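Local coordinates for bifunctional thiamine biosynthesis protein ThiDN (Methanocaldococcus jannaschii DSM 2661, PDB 2PHP), which probably makes thiamine phosphate through its C-terminal ThiN domain, the part described here, and phosphorylates hydroxymethylpyrimidine and its phosphate through its N-terminal ThiD kinase domain, at residues 92-97 with 164-169; 13-18 with 35-40; 42-47 with 82-87; 111-116 with 144-149; 49-54 with 69-74. All coordinates share one frame; numbering follows the deposited sequence.

Interaction 1 (92-97 with 164-169); sequences EIRACM and GRDAIE
A classic beta bulge opens this contact between two antiparallel central strands of the ThiN domain. Arg-94 and Ala-95 both face Gly-164. Ala-95 N donates to Gly-164 O at 3.1 Å, and Gly-164 N returns a bond of the same length to Ala-95 O. Arg-94 N adds only weak bonds, to Gly-164 O and Arg-165 O.

The side chain of Arg-94 runs back over the turn that leads into helix 167-185. Arg-94 CB lies 3.4 Å from Arg-165 O. CG passes it more loosely. The chain bends at chi3 (-66°), which sets Arg-165 O over one guanidinium face, toward its rim. Arg-94 NE lies 3.4 Å from Arg-165 O, at an angle too poor for a hydrogen bond. At the tip Arg-94 NH2 lies 3.6 Å from Asp-166 CB, and a water weakly links NH2 to Asp-166 OD2. NH1 turns elsewhere, to Ser-40 O and the carboxylate of Glu-39.

Asp-166 is the N-cap of the helix, and its OD1 accepts from Glu-169 N at 2.8 Å. On the exposed side Arg-165 lies alongside Glu-92, and NE and OE2 form a salt bridge with a weak hydrogen bond. Ala-95 CB sits on the helix start, 3.3 Å from Ala-167 N.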
# COMPACT_ATOMS: atom_id res chain seq x y z
N GLU B 92 -3.61 -34.34 2.89
CA GLU B 92 -4.05 -33.44 3.95
C GLU B 92 -3.22 -32.15 3.95
O GLU B 92 -3.63 -31.14 4.52
CB GLU B 92 -3.91 -34.10 5.33
CG GLU B 92 -5.16 -34.79 5.85
CD GLU B 92 -5.01 -35.22 7.31
OE1 GLU B 92 -6.00 -35.72 7.88
OE2 GLU B 92 -3.91 -35.07 7.88
N ILE B 93 -2.06 -32.19 3.32
CA ILE B 93 -1.18 -31.02 3.27
C ILE B 93 -1.59 -30.07 2.13
O ILE B 93 -1.41 -30.39 0.95
CB ILE B 93 0.29 -31.47 3.09
CG1 ILE B 93 0.70 -32.32 4.30
CG2 ILE B 93 1.21 -30.27 2.95
CD1 ILE B 93 0.67 -31.56 5.63
N ARG B 94 -2.13 -28.91 2.48
CA ARG B 94 -2.58 -27.93 1.49
C ARG B 94 -1.88 -26.56 1.56
O ARG B 94 -2.18 -25.68 0.76
CB ARG B 94 -4.10 -27.71 1.62
CG ARG B 94 -4.92 -28.98 1.51
CD ARG B 94 -6.41 -28.72 1.67
NE ARG B 94 -6.79 -28.25 3.00
CZ ARG B 94 -7.05 -26.98 3.31
NH1 ARG B 94 -6.99 -26.05 2.37
NH2 ARG B 94 -7.38 -26.65 4.55
N ALA B 95 -0.96 -26.38 2.50
CA ALA B 95 -0.30 -25.07 2.63
C ALA B 95 1.21 -25.08 2.83
O ALA B 95 1.79 -26.04 3.36
CB ALA B 95 -0.95 -24.28 3.77
N CYS B 96 1.83 -23.98 2.42
CA CYS B 96 3.28 -23.83 2.52
C CYS B 96 3.71 -22.36 2.50
O CYS B 96 3.10 -21.52 1.83
CB CYS B 96 3.96 -24.58 1.38
SG CYS B 96 5.76 -24.37 1.29
N MSE B 97 4.78 -22.07 3.24
CA MSE B 97 5.35 -20.73 3.30
C MSE B 97 6.86 -20.86 3.31
O MSE B 97 7.40 -21.68 4.06
CB MSE B 97 4.91 -20.00 4.57
CG MSE B 97 5.62 -18.68 4.76
SE MSE B 97 4.95 -17.69 6.28
CE MSE B 97 5.82 -15.99 5.98
N GLY B 164 2.01 -27.53 6.05
CA GLY B 164 0.97 -27.82 7.02
C GLY B 164 -0.36 -28.08 6.36
O GLY B 164 -0.47 -28.02 5.13
N ARG B 165 -1.38 -28.36 7.17
CA ARG B 165 -2.72 -28.64 6.65
C ARG B 165 -3.38 -27.43 6.01
O ARG B 165 -4.08 -27.55 5.01
CB ARG B 165 -3.60 -29.22 7.77
CG ARG B 165 -3.09 -30.54 8.31
CD ARG B 165 -4.21 -31.47 8.74
NE ARG B 165 -3.79 -32.36 9.83
CZ ARG B 165 -3.11 -31.96 10.90
NH1 ARG B 165 -2.77 -30.68 11.04
NH2 ARG B 165 -2.75 -32.84 11.83
N ASP B 166 -3.16 -26.26 6.60
CA ASP B 166 -3.68 -25.01 6.06
C ASP B 166 -2.76 -23.86 6.44
O ASP B 166 -1.85 -24.02 7.26
CB ASP B 166 -5.11 -24.73 6.54
CG ASP B 166 -5.24 -24.70 8.05
OD1 ASP B 166 -4.44 -24.00 8.72
OD2 ASP B 166 -6.16 -25.37 8.56
N ALA B 167 -2.98 -22.70 5.82
CA ALA B 167 -2.14 -21.54 6.05
C ALA B 167 -2.00 -21.12 7.51
O ALA B 167 -0.92 -20.69 7.93
CB ALA B 167 -2.66 -20.35 5.22
N ILE B 168 -3.07 -21.25 8.29
CA ILE B 168 -3.03 -20.87 9.69
C ILE B 168 -2.10 -21.79 10.47
O ILE B 168 -1.34 -21.35 11.32
CB ILE B 168 -4.43 -20.92 10.34
CG1 ILE B 168 -5.39 -20.00 9.57
CG2 ILE B 168 -4.33 -20.46 11.80
CD1 ILE B 168 -6.82 -20.02 10.07
N GLU B 169 -2.16 -23.08 10.15
CA GLU B 169 -1.31 -24.05 10.82
C GLU B 169 0.15 -23.76 10.48
O GLU B 169 1.04 -23.90 11.32
CB GLU B 169 -1.66 -25.47 10.37
CG GLU B 169 -1.09 -26.53 11.30
CD GLU B 169 -1.45 -27.94 10.87
OE1 GLU B 169 -0.86 -28.43 9.87
OE2 GLU B 169 -2.33 -28.55 11.51
O HOH W 1 -9.01 -25.09 6.80

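Interaction 2 (13-18 with 35-40); sequences KNLSYA and SNIAES
Glu-39 has CG anti to the backbone N (chi1 -169°) and runs extended through chi2, so its carboxylate reaches up from strand 37-40 to helix 8-22. Asn-14 has CG anti to its carbonyl carbon (chi1 -70°), which turns its amide to meet that group. Asn-14 ND2 donates to Glu-39 OE2 at 2.9 Å. The bond is nearly straight. It uses the syn lone pair of OE2, and the oxygen lies close to the plane of the amide.

This buried carboxylate is well satisfied. OE2 also pairs with Arg-94, and OE1 accepts from Ala-167 N. The nearby arginine and the helix start would probably favour the ionised form. Asn-14 CB lies 3.1 Å from Glu-39 OE1.

Further along the helix the contact is apolar. Leu-15 and Glu-39 slide past each other in opposite directions, with Leu-15 CG 3.9 Å from Glu-39 CB. The CD2 branch of Leu-15 lies 4.0 Å from Ile-37 CG2. One turn on, Ala-18 CB meets Ile-37 CD1 at 4.0 Å.

The helix thus packs on the mixed sheet of the ThiN domain, over the face that carries Ile-37 and Glu-39, nearly antiparallel to the strand (159°). Ala-38 points to the opposite face, where helix 77-87 packs. Helix 167-185 lies beside helix 8-22, and strand 50-53 flanks strand 37-40.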
# COMPACT_ATOMS: atom_id res chain seq x y z
N LYS B 13 -10.21 -17.43 3.26
CA LYS B 13 -10.34 -17.04 4.66
C LYS B 13 -9.15 -17.51 5.51
O LYS B 13 -8.70 -16.80 6.42
CB LYS B 13 -11.64 -17.59 5.28
CG LYS B 13 -12.91 -16.87 4.87
CD LYS B 13 -14.08 -17.28 5.76
CE LYS B 13 -15.40 -16.80 5.17
NZ LYS B 13 -16.58 -17.55 5.69
N ASN B 14 -8.64 -18.71 5.22
CA ASN B 14 -7.50 -19.23 5.97
C ASN B 14 -6.26 -18.40 5.70
O ASN B 14 -5.54 -18.01 6.62
CB ASN B 14 -7.24 -20.70 5.61
CG ASN B 14 -8.31 -21.62 6.12
OD1 ASN B 14 -8.94 -21.34 7.14
ND2 ASN B 14 -8.52 -22.73 5.42
N LEU B 15 -6.00 -18.12 4.42
CA LEU B 15 -4.85 -17.32 4.04
C LEU B 15 -4.93 -15.92 4.64
O LEU B 15 -3.94 -15.39 5.16
CB LEU B 15 -4.75 -17.23 2.51
CG LEU B 15 -4.10 -18.45 1.86
CD1 LEU B 15 -4.38 -18.48 0.37
CD2 LEU B 15 -2.61 -18.40 2.14
N SER B 16 -6.11 -15.31 4.56
CA SER B 16 -6.33 -13.98 5.09
C SER B 16 -6.06 -13.91 6.59
O SER B 16 -5.42 -12.97 7.07
CB SER B 16 -7.77 -13.54 4.81
OG SER B 16 -8.00 -13.48 3.41
N TYR B 17 -6.54 -14.90 7.34
CA TYR B 17 -6.31 -14.88 8.78
C TYR B 17 -4.84 -15.16 9.08
O TYR B 17 -4.28 -14.59 10.00
CB TYR B 17 -7.19 -15.91 9.50
CG TYR B 17 -7.04 -15.83 11.00
CD1 TYR B 17 -7.41 -14.68 11.69
CD2 TYR B 17 -6.49 -16.89 11.72
CE1 TYR B 17 -7.23 -14.58 13.07
CE2 TYR B 17 -6.31 -16.80 13.10
CZ TYR B 17 -6.68 -15.64 13.76
OH TYR B 17 -6.48 -15.55 15.12
N ALA B 18 -4.22 -16.03 8.29
CA ALA B 18 -2.81 -16.34 8.48
C ALA B 18 -1.99 -15.06 8.35
O ALA B 18 -1.03 -14.86 9.10
CB ALA B 18 -2.34 -17.37 7.46
N SER B 35 9.20 -13.68 0.99
CA SER B 35 8.42 -14.86 1.32
C SER B 35 7.01 -14.78 0.75
O SER B 35 6.52 -13.70 0.44
CB SER B 35 8.27 -15.02 2.84
OG SER B 35 9.52 -15.13 3.48
N ASN B 36 6.37 -15.93 0.62
CA ASN B 36 4.99 -15.96 0.17
C ASN B 36 4.33 -17.10 0.93
O ASN B 36 5.01 -17.99 1.45
CB ASN B 36 4.89 -16.21 -1.34
CG ASN B 36 3.54 -15.76 -1.92
OD1 ASN B 36 2.57 -15.52 -1.18
ND2 ASN B 36 3.47 -15.64 -3.24
N ILE B 37 3.01 -17.06 1.04
CA ILE B 37 2.29 -18.11 1.74
C ILE B 37 1.15 -18.53 0.81
O ILE B 37 0.46 -17.68 0.22
CB ILE B 37 1.76 -17.62 3.12
CG1 ILE B 37 1.10 -18.79 3.86
CG2 ILE B 37 0.81 -16.46 2.93
CD1 ILE B 37 0.86 -18.52 5.33
N ALA B 38 0.98 -19.84 0.66
CA ALA B 38 -0.03 -20.39 -0.22
C ALA B 38 -0.82 -21.53 0.39
O ALA B 38 -0.35 -22.23 1.30
CB ALA B 38 0.62 -20.86 -1.51
N GLU B 39 -2.03 -21.72 -0.12
CA GLU B 39 -2.90 -22.80 0.35
C GLU B 39 -3.73 -23.25 -0.84
O GLU B 39 -4.18 -22.44 -1.65
CB GLU B 39 -3.81 -22.32 1.48
CG GLU B 39 -4.55 -23.45 2.18
CD GLU B 39 -5.45 -22.96 3.32
OE1 GLU B 39 -4.94 -22.24 4.21
OE2 GLU B 39 -6.65 -23.30 3.32
N SER B 40 -3.93 -24.56 -0.93
CA SER B 40 -4.69 -25.13 -2.03
C SER B 40 -6.01 -25.73 -1.58
O SER B 40 -6.25 -25.94 -0.38
CB SER B 40 -3.90 -26.24 -2.70
OG SER B 40 -3.89 -27.39 -1.86

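Interaction 3 (42-47 with 82-87); sequences PFPKDF and IILSAS
In the loop that follows strand 37-40, the contact within 42-47 begins at Pro-44. Its ring and the side chain of Leu-84 slide past each other in opposite directions. Pro-44 CG lies 3.6 Å from Leu-84 CD1, and Pro-44 CB lies 3.7 Å from the same methyl. The ring also comes near Ser-87, with Pro-44 CG 4.3 Å from Ser-87 OG. That Ser-87 OG donates back to Leu-84 O at 2.8 Å.

Lys-45 touches only through its backbone, with Lys-45 C 4.1 Å from Leu-84 CD2. This is the connection between two neighbouring antiparallel strands, 37-40 and 50-53, of the mixed ThiN sheet, and helix 77-87 lies against it.

Asp-46 CB leaves CA on the side away from the helix, and OD1 accepts from Lys-48 N. The backbone of Asp-46 is what the helix meets: Asp-46 CA is 3.4 Å from Leu-84 CD2. An alanine in place of Leu-84 would remove both methyls, and would probably leave the Pro-44 ring and the Asp-46 backbone less well packed on the helix. Phe-47 N lies 4.0 Å from Leu-84 CD2. The Phe-47 ring packs nearer the helix start, on Glu-77 and Ala-80.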
# COMPACT_ATOMS: atom_id res chain seq x y z
N PRO B 42 -8.55 -28.98 -1.62
CA PRO B 42 -8.14 -30.38 -1.47
C PRO B 42 -7.90 -31.00 -2.86
O PRO B 42 -8.56 -30.61 -3.82
CB PRO B 42 -9.33 -31.01 -0.75
CG PRO B 42 -9.90 -29.85 0.04
CD PRO B 42 -9.84 -28.73 -0.96
N PHE B 43 -6.95 -31.93 -2.96
CA PHE B 43 -6.63 -32.58 -4.23
C PHE B 43 -6.48 -31.58 -5.37
O PHE B 43 -7.17 -31.67 -6.39
CB PHE B 43 -7.73 -33.60 -4.57
CG PHE B 43 -7.93 -34.65 -3.50
CD1 PHE B 43 -6.99 -35.67 -3.33
CD2 PHE B 43 -8.99 -34.56 -2.61
CE1 PHE B 43 -7.11 -36.59 -2.29
CE2 PHE B 43 -9.12 -35.48 -1.56
CZ PHE B 43 -8.17 -36.49 -1.40
N PRO B 44 -5.56 -30.61 -5.23
CA PRO B 44 -5.36 -29.61 -6.29
C PRO B 44 -4.94 -30.22 -7.63
O PRO B 44 -4.08 -31.10 -7.68
CB PRO B 44 -4.29 -28.69 -5.70
CG PRO B 44 -3.47 -29.64 -4.87
CD PRO B 44 -4.54 -30.47 -4.17
N LYS B 45 -5.56 -29.75 -8.71
CA LYS B 45 -5.26 -30.23 -10.06
C LYS B 45 -4.07 -29.53 -10.69
O LYS B 45 -3.35 -30.12 -11.49
CB LYS B 45 -6.50 -30.08 -10.95
CG LYS B 45 -7.22 -31.40 -11.28
CD LYS B 45 -7.65 -32.19 -10.04
CE LYS B 45 -6.52 -33.07 -9.46
NZ LYS B 45 -6.07 -34.13 -10.41
N ASP B 46 -3.86 -28.26 -10.34
CA ASP B 46 -2.75 -27.47 -10.87
C ASP B 46 -2.61 -26.20 -10.03
O ASP B 46 -3.42 -25.95 -9.14
CB ASP B 46 -2.97 -27.12 -12.35
CG ASP B 46 -4.29 -26.40 -12.59
OD1 ASP B 46 -4.64 -25.51 -11.78
OD2 ASP B 46 -4.97 -26.73 -13.59
N PHE B 47 -1.60 -25.38 -10.34
CA PHE B 47 -1.35 -24.16 -9.57
C PHE B 47 -2.55 -23.23 -9.50
O PHE B 47 -2.61 -22.36 -8.63
CB PHE B 47 -0.13 -23.42 -10.13
CG PHE B 47 -0.42 -22.55 -11.32
CD1 PHE B 47 -0.77 -21.21 -11.15
CD2 PHE B 47 -0.34 -23.06 -12.61
CE1 PHE B 47 -1.02 -20.40 -12.25
CE2 PHE B 47 -0.58 -22.25 -13.72
CZ PHE B 47 -0.92 -20.92 -13.54
N ILE B 82 5.35 -27.01 -4.88
CA ILE B 82 5.69 -27.68 -3.63
C ILE B 82 4.46 -28.35 -3.02
O ILE B 82 4.51 -29.53 -2.66
CB ILE B 82 6.29 -26.69 -2.60
CG1 ILE B 82 7.62 -26.15 -3.11
CG2 ILE B 82 6.47 -27.41 -1.27
CD1 ILE B 82 8.17 -24.96 -2.30
N ILE B 83 3.36 -27.62 -2.91
CA ILE B 83 2.13 -28.16 -2.34
C ILE B 83 1.57 -29.34 -3.14
O ILE B 83 1.25 -30.38 -2.58
CB ILE B 83 1.04 -27.07 -2.21
CG1 ILE B 83 1.54 -25.99 -1.24
CG2 ILE B 83 -0.26 -27.70 -1.71
CD1 ILE B 83 0.71 -24.73 -1.21
N LEU B 84 1.46 -29.19 -4.46
CA LEU B 84 0.96 -30.28 -5.28
C LEU B 84 1.85 -31.51 -5.20
O LEU B 84 1.37 -32.64 -5.26
CB LEU B 84 0.81 -29.84 -6.74
CG LEU B 84 -0.54 -29.17 -7.04
CD1 LEU B 84 -0.68 -27.90 -6.21
CD2 LEU B 84 -0.63 -28.85 -8.53
N SER B 85 3.16 -31.30 -5.05
CA SER B 85 4.09 -32.42 -4.93
C SER B 85 3.90 -33.13 -3.59
O SER B 85 3.79 -34.35 -3.53
CB SER B 85 5.54 -31.95 -5.06
OG SER B 85 5.85 -31.54 -6.38
N ALA B 86 3.87 -32.35 -2.51
CA ALA B 86 3.70 -32.93 -1.18
C ALA B 86 2.35 -33.61 -1.01
O ALA B 86 2.25 -34.61 -0.29
CB ALA B 86 3.88 -31.85 -0.12
N SER B 87 1.32 -33.09 -1.66
CA SER B 87 -0.01 -33.67 -1.54
C SER B 87 -0.07 -35.11 -2.04
O SER B 87 -0.94 -35.87 -1.64
CB SER B 87 -1.06 -32.81 -2.27
OG SER B 87 -0.89 -32.84 -3.67

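Interaction 4 (111-116 with 144-149); sequences DKFAVS and VPDIIY
The tight part of this contact is polar and lies around Ala-114. Ala-114 O accepts from two donors, Asp-146 N at 2.9 Å and Ile-147 N at 3.0 Å. Ile-147 N comes in nearly along the C=O axis, and Asp-146 N from above the carbonyl plane. Asp-146 answers with its side chain. With CG anti to the carbonyl carbon (chi1 -65°), OD2 takes the N-H of Ala-114 at 2.8 Å on its anti lone pair, almost straight (169°). OD1 pairs with Lys-173. An alanine at Asp-146 would probably loosen the start of the strand pairing, since Ala-114 N and Lys-173 would both lose the carboxylate.

Beyond it the strands run parallel. Ser-116 N donates to Ile-147 O, and Tyr-149 N to Ser-116 O at 3.2 Å.

Val-115, Phe-113 and Tyr-149 are partly exposed, and the apolar contacts here are mostly longer. Val-115 CG1 meets the edge of the Tyr-149 ring, 3.6 Å from CD2, but is 4.1 Å from Ile-147 CG2. Phe-113 CB lies 4.0 Å from Ile-147 CD1, which also lies obliquely to the ring.

Strand 115-117, helix 129-141 and strand 147-150 form a beta-alpha-beta unit, and strand 115-117 is the outermost on this side of the sheet within the chain. Helix 129-141 covers the Ser-116 and Ile-148 face. Helix 167-185 packs on Phe-113 and Ile-147, and strand 159-164 lies beyond strand 147-150.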
# COMPACT_ATOMS: atom_id res chain seq x y z
N ASP B 111 14.64 -31.02 16.63
CA ASP B 111 14.19 -31.68 17.84
C ASP B 111 12.70 -31.41 18.10
O ASP B 111 12.03 -32.18 18.80
CB ASP B 111 15.02 -31.21 19.03
CG ASP B 111 16.50 -31.54 18.87
OD1 ASP B 111 16.84 -32.74 18.83
OD2 ASP B 111 17.32 -30.60 18.78
N LYS B 112 12.19 -30.33 17.51
CA LYS B 112 10.78 -29.95 17.69
C LYS B 112 9.94 -30.16 16.42
O LYS B 112 8.71 -30.12 16.47
CB LYS B 112 10.70 -28.48 18.11
CG LYS B 112 11.47 -28.17 19.37
CD LYS B 112 11.57 -26.67 19.62
CE LYS B 112 12.52 -26.41 20.80
NZ LYS B 112 12.50 -25.00 21.27
N PHE B 113 10.61 -30.38 15.30
CA PHE B 113 9.92 -30.56 14.03
C PHE B 113 10.48 -31.70 13.20
O PHE B 113 11.64 -32.08 13.36
CB PHE B 113 10.01 -29.27 13.21
CG PHE B 113 9.25 -28.11 13.80
CD1 PHE B 113 7.86 -28.06 13.71
CD2 PHE B 113 9.92 -27.08 14.44
CE1 PHE B 113 7.15 -26.99 14.25
CE2 PHE B 113 9.22 -26.01 14.99
CZ PHE B 113 7.83 -25.96 14.89
N ALA B 114 9.65 -32.23 12.31
CA ALA B 114 10.06 -33.27 11.39
C ALA B 114 10.71 -32.48 10.27
O ALA B 114 10.07 -31.61 9.67
CB ALA B 114 8.86 -34.04 10.87
N VAL B 115 11.98 -32.76 10.00
CA VAL B 115 12.73 -32.05 8.97
C VAL B 115 13.32 -32.99 7.92
O VAL B 115 13.75 -34.10 8.22
CB VAL B 115 13.90 -31.25 9.62
CG1 VAL B 115 14.56 -30.35 8.58
CG2 VAL B 115 13.39 -30.44 10.79
N SER B 116 13.33 -32.52 6.68
CA SER B 116 13.89 -33.29 5.57
C SER B 116 14.45 -32.27 4.59
O SER B 116 14.22 -31.07 4.74
CB SER B 116 12.81 -34.15 4.91
OG SER B 116 13.38 -34.97 3.91
N VAL B 144 5.34 -36.49 4.44
CA VAL B 144 5.48 -35.04 4.36
C VAL B 144 5.91 -34.51 5.72
O VAL B 144 5.19 -34.67 6.71
CB VAL B 144 4.15 -34.37 3.95
CG1 VAL B 144 4.32 -32.86 3.91
CG2 VAL B 144 3.71 -34.90 2.59
N PRO B 145 7.10 -33.90 5.80
CA PRO B 145 7.57 -33.37 7.08
C PRO B 145 7.02 -31.98 7.35
O PRO B 145 6.23 -31.46 6.56
CB PRO B 145 9.09 -33.36 6.90
CG PRO B 145 9.22 -32.97 5.45
CD PRO B 145 8.15 -33.82 4.77
N ASP B 146 7.44 -31.38 8.46
CA ASP B 146 7.01 -30.04 8.81
C ASP B 146 7.87 -29.05 8.04
O ASP B 146 7.44 -27.95 7.70
CB ASP B 146 7.23 -29.77 10.30
CG ASP B 146 6.38 -30.64 11.19
OD1 ASP B 146 5.14 -30.49 11.16
OD2 ASP B 146 6.95 -31.49 11.90
N ILE B 147 9.10 -29.48 7.75
CA ILE B 147 10.06 -28.62 7.07
C ILE B 147 10.85 -29.31 5.98
O ILE B 147 11.31 -30.45 6.13
CB ILE B 147 11.06 -28.04 8.09
CG1 ILE B 147 10.32 -27.22 9.15
CG2 ILE B 147 12.11 -27.22 7.39
CD1 ILE B 147 11.19 -26.73 10.29
N ILE B 148 11.01 -28.60 4.87
CA ILE B 148 11.79 -29.06 3.74
C ILE B 148 12.71 -27.88 3.46
O ILE B 148 12.26 -26.79 3.13
CB ILE B 148 10.93 -29.36 2.50
CG1 ILE B 148 10.04 -30.57 2.76
CG2 ILE B 148 11.82 -29.64 1.30
CD1 ILE B 148 9.22 -30.99 1.56
N TYR B 149 14.01 -28.09 3.62
CA TYR B 149 14.96 -27.02 3.39
C TYR B 149 16.01 -27.51 2.42
O TYR B 149 16.06 -28.69 2.10
CB TYR B 149 15.62 -26.61 4.71
CG TYR B 149 16.70 -27.55 5.21
CD1 TYR B 149 18.01 -27.45 4.72
CD2 TYR B 149 16.43 -28.53 6.17
CE1 TYR B 149 19.02 -28.30 5.19
CE2 TYR B 149 17.43 -29.38 6.64
CZ TYR B 149 18.72 -29.26 6.14
OH TYR B 149 19.71 -30.10 6.60

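Interaction 5 (49-54 with 69-74); sequences DVAALT and GDIEFG
Strands 50-53 and 71-73 run antiparallel, with their axes 4.3 Å apart at closest and hydrogen bonds in both directions between Ala-52 and Glu-72. Gly-74 N closes one end on Val-50 O at 2.6 Å.

Phe-73 turns its ring back over its partner strand. Ala-51 CB sits over the centre of one face, 3.7 Å from the ring centroid and 4° off its normal, in a CH-pi contact. The ring edge is turned to Asp-49, with Phe-73 CE1 3.5 Å from Asp-49 O. Lys-8 makes a cation-pi contact with the same ring.

This pairing places strand 71-73 at one border of the mixed ThiN sheet within the chain. Ala-51, Leu-53, Ile-71 and Phe-73 share a face, where helix 8-22 packs on Ala-51 and Ile-71. Leu-53 CD2 meets Ile-71 CG1 at 4.0 Å.

At the far end Thr-54 N donates to Asp-70 O. Thr-54 OG1 sits between the backbone N and the carbonyl carbon (chi1 48°) and accepts from Asp-70 N at 2.8 Å. It is also bonded to Tyr-66 of the third subunit. The same hydroxyl lies 3.2 Å from Gly-69 CA, where a side chain would clash with it.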
# COMPACT_ATOMS: atom_id res chain seq x y z
N ASP B 49 -5.46 -24.07 -8.62
CA ASP B 49 -6.24 -24.42 -7.45
C ASP B 49 -5.50 -23.98 -6.19
O ASP B 49 -5.89 -24.34 -5.08
CB ASP B 49 -6.49 -25.94 -7.38
CG ASP B 49 -7.44 -26.43 -8.47
OD1 ASP B 49 -8.14 -25.60 -9.08
OD2 ASP B 49 -7.49 -27.66 -8.69
N VAL B 50 -4.43 -23.20 -6.36
CA VAL B 50 -3.64 -22.72 -5.23
C VAL B 50 -3.68 -21.20 -5.12
O VAL B 50 -3.45 -20.51 -6.11
CB VAL B 50 -2.16 -23.14 -5.37
CG1 VAL B 50 -1.37 -22.73 -4.13
CG2 VAL B 50 -2.06 -24.65 -5.60
N ALA B 51 -3.98 -20.68 -3.93
CA ALA B 51 -4.02 -19.23 -3.73
C ALA B 51 -2.83 -18.72 -2.92
O ALA B 51 -2.32 -19.41 -2.03
CB ALA B 51 -5.32 -18.82 -3.05
N ALA B 52 -2.41 -17.49 -3.22
CA ALA B 52 -1.28 -16.86 -2.52
C ALA B 52 -1.17 -15.38 -2.88
O ALA B 52 -1.98 -14.87 -3.65
CB ALA B 52 0.00 -17.58 -2.88
N LEU B 53 -0.16 -14.69 -2.34
CA LEU B 53 0.03 -13.27 -2.63
C LEU B 53 0.48 -13.05 -4.06
O LEU B 53 1.27 -13.81 -4.58
CB LEU B 53 1.07 -12.66 -1.68
CG LEU B 53 0.67 -12.60 -0.21
CD1 LEU B 53 1.83 -12.13 0.64
CD2 LEU B 53 -0.52 -11.69 -0.05
N THR B 54 -0.05 -12.00 -4.68
CA THR B 54 0.33 -11.66 -6.05
C THR B 54 1.71 -11.00 -5.98
O THR B 54 2.44 -10.96 -6.96
CB THR B 54 -0.71 -10.70 -6.68
OG1 THR B 54 -0.99 -9.63 -5.77
CG2 THR B 54 -2.01 -11.45 -6.99
N GLY B 69 0.67 -7.05 -2.36
CA GLY B 69 -0.24 -7.75 -3.25
C GLY B 69 -1.51 -8.26 -2.59
O GLY B 69 -1.77 -8.00 -1.41
N ASP B 70 -2.30 -9.01 -3.36
CA ASP B 70 -3.56 -9.56 -2.89
C ASP B 70 -3.53 -11.07 -2.94
O ASP B 70 -2.70 -11.66 -3.63
CB ASP B 70 -4.72 -9.08 -3.77
CG ASP B 70 -4.72 -7.58 -3.96
OD1 ASP B 70 -4.75 -6.85 -2.95
OD2 ASP B 70 -4.68 -7.13 -5.13
N ILE B 71 -4.46 -11.69 -2.22
CA ILE B 71 -4.53 -13.14 -2.23
C ILE B 71 -5.42 -13.53 -3.40
O ILE B 71 -6.57 -13.12 -3.48
CB ILE B 71 -5.13 -13.68 -0.94
CG1 ILE B 71 -4.15 -13.41 0.20
CG2 ILE B 71 -5.41 -15.16 -1.07
CD1 ILE B 71 -4.66 -13.84 1.56
N GLU B 72 -4.86 -14.32 -4.30
CA GLU B 72 -5.59 -14.76 -5.47
C GLU B 72 -5.13 -16.15 -5.88
O GLU B 72 -3.96 -16.52 -5.68
CB GLU B 72 -5.36 -13.78 -6.62
CG GLU B 72 -5.80 -12.36 -6.31
CD GLU B 72 -7.05 -11.96 -7.06
OE1 GLU B 72 -8.05 -12.72 -7.01
OE2 GLU B 72 -7.02 -10.88 -7.69
N PHE B 73 -6.05 -16.93 -6.44
CA PHE B 73 -5.74 -18.26 -6.92
C PHE B 73 -4.85 -18.15 -8.15
O PHE B 73 -5.03 -17.26 -8.98
CB PHE B 73 -7.02 -19.02 -7.27
CG PHE B 73 -7.67 -19.65 -6.09
CD1 PHE B 73 -7.28 -20.92 -5.67
CD2 PHE B 73 -8.63 -18.96 -5.35
CE1 PHE B 73 -7.82 -21.48 -4.53
CE2 PHE B 73 -9.18 -19.51 -4.21
CZ PHE B 73 -8.78 -20.78 -3.79
N GLY B 74 -3.90 -19.06 -8.27
CA GLY B 74 -3.00 -19.04 -9.40
C GLY B 74 -1.90 -18.01 -9.26
O GLY B 74 -1.08 -17.86 -10.15

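Overall arrangement
Four of the contacts reach the same mixed sheet; interaction 3 instead lays a surface loop on helix 77-87. Interactions 1 and 2 are buried, on neighbouring strands 95-100 and 37-40 respectively. Glu-39 of interaction 2 pairs with Arg-94 and accepts from Ala-167 N, both of interaction 1. Interactions 4 and 5 are partly buried strand pairings near opposite borders of the sheet, with centres about 25 Å apart. One is parallel, the other antiparallel. Backbone bonds dominate both, whereas interaction 3 has no hydrogen bond across it. Interaction 5 is nested within the loop closed by interaction 3, and Val-50 packs on Leu-84. Interactions 1, 2 and 5 touch the second subunit, and interaction 5 also the third.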